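Local atomic coordinates of dipeptidase AC. Metallo peptidase. MEROPS family M19 (PDB entry 3LY0), a protein that probably hydrolyses dipeptides as a zinc-dependent metallodipeptidase and binds a phosphinate mimic of L-Ala-D-Ala. Residues A76-R88 / W166-F180. Sequence-based numbering, arbitrary orientation.
Sequences APPFELPLPPMIR and WSRPTVFGHGVPFRF. With LY0 ((2R)-3-[(R)-[(1R)-1-aminoethyl](hydroxy)phosphoryl]-2-methylpropanoic acid), chain C.
Phe79 and Phe180 pair their backbones in both directions, N to O at 3.0 Å each way, and Leu81 N continues the antiparallel two-stranded ribbon with a nearly straight bond to Phe178 O (2.8 Å, 170°). On the face bearing Phe79 and Phe180, Phe180 CB sits over the Phe79 ring, 4.2 Å from its centroid, a CH-pi contact. Phe79 chi1 of 64° sets CG between its own backbone N and carbonyl carbon, and the ring edge then reaches Phe178 O. A water bridges Leu81 O to Phe178 N. Packing is also close at Arg168, whose guanidinium lies between Ile87 CD1 and Trp166 CE3 while NH2 meets Glu142 and Val59 and NH1 meets Ser61. Trp166 NE1 donates to LY0 O32 (2.7 Å), and the Phe178 ring edge approaches LY0 O61, putting the contact at the inhibitor pocket wall. The Glu80 side is looser: Glu80 and Arg179 run side by side with perpendicular planes, their salt bridge weak as a hydrogen bond (OE1 to NH2, 2.8 Å), and a second water binds Arg179 NH2 weakly. Phe70, Met73 and Met74 of helix 68-75 pack against Leu81, Arg88 leads into helix 89-109, and the ribbon stands apart from the parallel strands, consistent with a TIM-barrel fold.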
loop_
_atom_site.group_PDB
_atom_site.type_symbol
_atom_site.label_atom_id
_atom_site.label_comp_id
_atom_site.label_asym_id
_atom_site.label_seq_id
_atom_site.Cartn_x
_atom_site.Cartn_y
_atom_site.Cartn_z
ATOM N N ALA A 76 8.308 -21.206 4.280
ATOM C CA ALA A 76 7.772 -22.561 4.291
ATOM C C ALA A 76 6.415 -22.653 4.972
ATOM O O ALA A 76 6.324 -23.007 6.147
ATOM C CB ALA A 76 8.761 -23.523 4.945
ATOM N N PRO A 77 5.350 -22.327 4.232
ATOM C CA PRO A 77 3.990 -22.503 4.739
ATOM C C PRO A 77 3.719 -23.982 4.960
ATOM O O PRO A 77 4.377 -24.814 4.326
ATOM C CB PRO A 77 3.111 -21.974 3.592
ATOM C CG PRO A 77 4.025 -21.209 2.701
ATOM C CD PRO A 77 5.372 -21.829 2.848
ATOM N N PRO A 78 2.759 -24.312 5.831
ATOM C CA PRO A 78 1.908 -23.354 6.551
ATOM C C PRO A 78 2.678 -22.590 7.618
ATOM O O PRO A 78 3.617 -23.130 8.209
ATOM C CB PRO A 78 0.863 -24.242 7.236
ATOM C CG PRO A 78 1.092 -25.639 6.719
ATOM C CD PRO A 78 2.479 -25.706 6.214
ATOM N N PHE A 79 2.276 -21.348 7.869
ATOM C CA PHE A 79 2.894 -20.555 8.919
ATOM C C PHE A 79 1.898 -19.603 9.569
ATOM O O PHE A 79 0.835 -19.303 9.009
ATOM C CB PHE A 79 4.088 -19.763 8.374
ATOM C CG PHE A 79 3.715 -18.733 7.340
ATOM C CD1 PHE A 79 3.161 -17.514 7.719
ATOM C CD2 PHE A 79 3.920 -18.983 5.996
ATOM C CE1 PHE A 79 2.819 -16.555 6.761
ATOM C CE2 PHE A 79 3.580 -18.036 5.034
ATOM C CZ PHE A 79 3.033 -16.817 5.420
ATOM N N GLU A 80 2.267 -19.124 10.753
ATOM C CA GLU A 80 1.496 -18.154 11.520
ATOM C C GLU A 80 2.508 -17.328 12.285
ATOM O O GLU A 80 3.220 -17.863 13.130
ATOM C CB GLU A 80 0.627 -18.844 12.564
ATOM C CG GLU A 80 -0.537 -19.666 12.072
ATOM C CD GLU A 80 -1.461 -20.026 13.221
ATOM O OE1 GLU A 80 -1.797 -19.123 14.012
ATOM O OE2 GLU A 80 -1.840 -21.209 13.351
ATOM N N LEU A 81 2.582 -16.034 12.004
ATOM C CA LEU A 81 3.482 -15.164 12.740
ATOM C C LEU A 81 2.743 -14.517 13.898
ATOM O O LEU A 81 1.584 -14.141 13.765
ATOM C CB LEU A 81 4.067 -14.084 11.833
ATOM C CG LEU A 81 5.280 -14.476 10.986
ATOM C CD1 LEU A 81 5.045 -15.779 10.227
ATOM C CD2 LEU A 81 5.694 -13.326 10.050
ATOM N N PRO A 82 3.411 -14.403 15.052
ATOM C CA PRO A 82 2.810 -13.773 16.229
ATOM C C PRO A 82 2.585 -12.284 15.984
ATOM O O PRO A 82 3.369 -11.670 15.267
ATOM C CB PRO A 82 3.891 -13.949 17.303
ATOM C CG PRO A 82 4.776 -15.048 16.802
ATOM C CD PRO A 82 4.775 -14.884 15.318
ATOM N N LEU A 83 1.535 -11.717 16.564
ATOM C CA LEU A 83 1.335 -10.266 16.500
ATOM C C LEU A 83 2.275 -9.582 17.485
ATOM O O LEU A 83 2.415 -10.032 18.624
ATOM C CB LEU A 83 -0.108 -9.908 16.847
ATOM C CG LEU A 83 -1.171 -10.303 15.821
ATOM C CD1 LEU A 83 -2.573 -10.262 16.441
ATOM C CD2 LEU A 83 -1.080 -9.399 14.590
ATOM N N PRO A 84 2.917 -8.488 17.058
ATOM C CA PRO A 84 3.735 -7.701 17.983
ATOM C C PRO A 84 2.858 -6.965 18.980
ATOM O O PRO A 84 1.645 -6.827 18.781
ATOM C CB PRO A 84 4.427 -6.674 17.072
ATOM C CG PRO A 84 4.153 -7.099 15.668
ATOM C CD PRO A 84 2.891 -7.912 15.705
ATOM N N PRO A 85 3.471 -6.472 20.060
ATOM C CA PRO A 85 2.748 -5.635 21.018
ATOM C C PRO A 85 2.362 -4.284 20.415
ATOM O O PRO A 85 2.994 -3.812 19.465
ATOM C CB PRO A 85 3.766 -5.407 22.145
ATOM C CG PRO A 85 4.892 -6.315 21.887
ATOM C CD PRO A 85 4.875 -6.690 20.435
ATOM N N MET A 86 1.324 -3.672 20.977
ATOM C CA MET A 86 0.878 -2.349 20.565
ATOM C C MET A 86 1.982 -1.313 20.803
ATOM O O MET A 86 2.693 -1.367 21.805
ATOM C CB MET A 86 -0.404 -1.971 21.338
ATOM C CG MET A 86 -1.092 -0.658 20.902
ATOM S SD MET A 86 -2.677 -0.350 21.746
ATOM C CE MET A 86 -2.529 -1.536 23.079
ATOM N N ILE A 87 2.138 -0.389 19.858
ATOM C CA ILE A 87 3.024 0.757 20.028
ATOM C C ILE A 87 2.142 1.976 20.261
ATOM O O ILE A 87 1.196 2.212 19.506
ATOM C CB ILE A 87 3.913 0.975 18.782
ATOM C CG1 ILE A 87 4.778 -0.258 18.511
ATOM C CG2 ILE A 87 4.800 2.211 18.950
ATOM C CD1 ILE A 87 5.546 -0.183 17.205
ATOM N N ARG A 88 2.408 2.720 21.333
ATOM C CA ARG A 88 1.580 3.874 21.659
ATOM C C ARG A 88 2.127 5.140 21.006
ATOM O O ARG A 88 3.264 5.154 20.527
ATOM C CB ARG A 88 1.469 4.058 23.176
ATOM C CG ARG A 88 0.834 2.865 23.888
ATOM C CD ARG A 88 -0.527 2.506 23.298
ATOM N NE ARG A 88 -1.560 3.458 23.691
ATOM C CZ ARG A 88 -2.265 3.372 24.816
ATOM N NH1 ARG A 88 -3.187 4.285 25.093
ATOM N NH2 ARG A 88 -2.050 2.370 25.660
ATOM N N TRP A 166 -1.643 -1.610 11.002
ATOM C CA TRP A 166 -0.743 -2.509 10.312
ATOM C C TRP A 166 -1.103 -3.895 10.878
ATOM O O TRP A 166 -2.184 -4.055 11.461
ATOM C CB TRP A 166 0.716 -2.102 10.572
ATOM C CG TRP A 166 1.688 -2.944 9.838
ATOM C CD1 TRP A 166 1.834 -3.036 8.475
ATOM C CD2 TRP A 166 2.651 -3.835 10.407
ATOM N NE1 TRP A 166 2.826 -3.938 8.170
ATOM C CE2 TRP A 166 3.337 -4.451 9.335
ATOM C CE3 TRP A 166 2.990 -4.192 11.717
ATOM C CZ2 TRP A 166 4.351 -5.387 9.532
ATOM C CZ3 TRP A 166 4.000 -5.139 11.907
ATOM C CH2 TRP A 166 4.666 -5.720 10.822
ATOM N N SER A 167 -0.231 -4.886 10.716
ATOM C CA SER A 167 -0.508 -6.216 11.268
ATOM C C SER A 167 -0.073 -6.263 12.740
ATOM O O SER A 167 0.881 -6.959 13.107
ATOM C CB SER A 167 0.170 -7.287 10.415
ATOM O OG SER A 167 -0.565 -7.508 9.211
ATOM N N ARG A 168 -0.781 -5.491 13.566
ATOM C CA ARG A 168 -0.377 -5.216 14.942
ATOM C C ARG A 168 -1.507 -4.419 15.584
ATOM O O ARG A 168 -2.111 -3.581 14.927
ATOM C CB ARG A 168 0.919 -4.398 14.915
ATOM C CG ARG A 168 1.457 -3.956 16.270
ATOM C CD ARG A 168 2.785 -3.224 16.083
ATOM N NE ARG A 168 2.620 -2.054 15.221
ATOM C CZ ARG A 168 3.535 -1.594 14.378
ATOM N NH1 ARG A 168 4.714 -2.188 14.264
ATOM N NH2 ARG A 168 3.258 -0.522 13.642
ATOM N N PRO A 169 -1.827 -4.699 16.860
ATOM C CA PRO A 169 -2.965 -4.002 17.472
ATOM C C PRO A 169 -2.696 -2.508 17.658
ATOM O O PRO A 169 -1.553 -2.126 17.913
ATOM C CB PRO A 169 -3.096 -4.693 18.839
ATOM C CG PRO A 169 -1.735 -5.244 19.121
ATOM C CD PRO A 169 -1.228 -5.691 17.772
ATOM N N THR A 170 -3.739 -1.690 17.536
ATOM C CA THR A 170 -3.638 -0.259 17.822
ATOM C C THR A 170 -4.814 0.142 18.709
ATOM O O THR A 170 -5.703 -0.672 18.962
ATOM C CB THR A 170 -3.709 0.593 16.544
ATOM O OG1 THR A 170 -5.048 0.586 16.033
ATOM C CG2 THR A 170 -2.730 0.089 15.484
ATOM N N VAL A 171 -4.830 1.390 19.173
ATOM C CA VAL A 171 -5.973 1.877 19.943
ATOM C C VAL A 171 -7.253 1.938 19.108
ATOM O O VAL A 171 -8.332 2.187 19.638
ATOM C CB VAL A 171 -5.703 3.269 20.564
ATOM C CG1 VAL A 171 -4.538 3.198 21.537
ATOM C CG2 VAL A 171 -5.443 4.321 19.490
ATOM N N PHE A 172 -7.137 1.706 17.799
ATOM C CA PHE A 172 -8.258 1.901 16.879
ATOM C C PHE A 172 -8.892 0.593 16.418
ATOM O O PHE A 172 -9.993 0.594 15.887
ATOM C CB PHE A 172 -7.800 2.698 15.649
ATOM C CG PHE A 172 -7.246 4.042 15.988
ATOM C CD1 PHE A 172 -8.077 5.029 16.487
ATOM C CD2 PHE A 172 -5.899 4.311 15.834
ATOM C CE1 PHE A 172 -7.576 6.272 16.829
ATOM C CE2 PHE A 172 -5.388 5.552 16.179
ATOM C CZ PHE A 172 -6.227 6.535 16.669
ATOM N N GLY A 173 -8.187 -0.510 16.619
ATOM C CA GLY A 173 -8.630 -1.783 16.092
ATOM C C GLY A 173 -7.482 -2.731 15.877
ATOM O O GLY A 173 -6.385 -2.548 16.418
ATOM N N HIS A 174 -7.754 -3.766 15.086
ATOM C CA HIS A 174 -6.872 -4.915 14.994
ATOM C C HIS A 174 -6.547 -5.320 13.573
ATOM O O HIS A 174 -7.428 -5.386 12.717
ATOM C CB HIS A 174 -7.492 -6.088 15.752
ATOM C CG HIS A 174 -7.778 -5.767 17.182
ATOM N ND1 HIS A 174 -6.829 -5.896 18.170
ATOM C CD2 HIS A 174 -8.881 -5.258 17.778
ATOM C CE1 HIS A 174 -7.345 -5.507 19.324
ATOM N NE2 HIS A 174 -8.589 -5.115 19.113
ATOM N N GLY A 175 -5.263 -5.573 13.341
ATOM C CA GLY A 175 -4.779 -6.048 12.055
ATOM C C GLY A 175 -4.607 -7.556 12.034
ATOM O O GLY A 175 -4.525 -8.218 13.080
ATOM N N VAL A 176 -4.529 -8.119 10.836
ATOM C CA VAL A 176 -4.369 -9.558 10.722
ATOM C C VAL A 176 -2.940 -9.947 11.034
ATOM O O VAL A 176 -2.005 -9.244 10.673
ATOM C CB VAL A 176 -4.727 -10.093 9.303
ATOM C CG1 VAL A 176 -6.184 -9.842 8.977
ATOM C CG2 VAL A 176 -3.787 -9.523 8.221
ATOM N N PRO A 177 -2.752 -11.083 11.710
ATOM C CA PRO A 177 -1.405 -11.644 11.743
ATOM C C PRO A 177 -1.076 -12.202 10.370
ATOM O O PRO A 177 -2.001 -12.509 9.605
ATOM C CB PRO A 177 -1.543 -12.796 12.742
ATOM C CG PRO A 177 -2.981 -13.216 12.601
ATOM C CD PRO A 177 -3.736 -11.935 12.402
ATOM N N PHE A 178 0.204 -12.326 10.048
ATOM C CA PHE A 178 0.604 -12.972 8.802
ATOM C C PHE A 178 0.482 -14.475 8.955
ATOM O O PHE A 178 1.183 -15.078 9.769
ATOM C CB PHE A 178 2.038 -12.604 8.446
ATOM C CG PHE A 178 2.230 -11.148 8.197
ATOM C CD1 PHE A 178 1.835 -10.584 6.991
ATOM C CD2 PHE A 178 2.781 -10.332 9.172
ATOM C CE1 PHE A 178 1.997 -9.234 6.759
ATOM C CE2 PHE A 178 2.951 -8.982 8.944
ATOM C CZ PHE A 178 2.557 -8.429 7.736
ATOM N N ARG A 179 -0.412 -15.079 8.178
ATOM C CA ARG A 179 -0.655 -16.511 8.280
ATOM C C ARG A 179 -1.037 -17.072 6.919
ATOM O O ARG A 179 -1.661 -16.394 6.110
ATOM C CB ARG A 179 -1.776 -16.756 9.290
ATOM C CG ARG A 179 -2.348 -18.149 9.330
ATOM C CD ARG A 179 -3.509 -18.181 10.316
ATOM N NE ARG A 179 -3.069 -17.781 11.649
ATOM C CZ ARG A 179 -3.743 -16.987 12.478
ATOM N NH1 ARG A 179 -4.927 -16.490 12.143
ATOM N NH2 ARG A 179 -3.236 -16.702 13.666
ATOM N N PHE A 180 -0.658 -18.318 6.661
ATOM C CA PHE A 180 -1.113 -19.016 5.462
ATOM C C PHE A 180 -1.192 -20.506 5.760
ATOM O O PHE A 180 -0.232 -21.066 6.276
ATOM C CB PHE A 180 -0.152 -18.812 4.292
ATOM C CG PHE A 180 -0.637 -19.436 3.008
ATOM C CD1 PHE A 180 -1.334 -18.676 2.078
ATOM C CD2 PHE A 180 -0.434 -20.786 2.750
ATOM C CE1 PHE A 180 -1.798 -19.243 0.912
ATOM C CE2 PHE A 180 -0.901 -21.371 1.579
ATOM C CZ PHE A 180 -1.586 -20.598 0.653
HETATM P P LY0 C . 4.329 -4.039 4.458
HETATM C C1 LY0 C . 6.344 -4.082 6.392
HETATM N N1 LY0 C . 5.492 -1.899 5.583
HETATM C C2 LY0 C . 5.795 -3.276 5.235
HETATM C C4 LY0 C . 4.790 -5.622 3.648
HETATM C C5 LY0 C . 3.897 -6.790 3.962
HETATM C C6 LY0 C . 2.434 -6.458 3.846
HETATM C C7 LY0 C . 4.301 -8.082 3.300
HETATM O O31 LY0 C . 3.822 -3.019 3.466
HETATM O O32 LY0 C . 3.232 -4.254 5.553
HETATM O O61 LY0 C . 1.522 -7.314 4.369
HETATM O O62 LY0 C . 2.045 -5.405 3.313
HETATM O O HOH W 1 1.732 -11.513 12.288
HETATM O O HOH W 2 -0.539 -15.875 14.329
HETATM O O HOH W 3 0.690 -0.822 17.399
#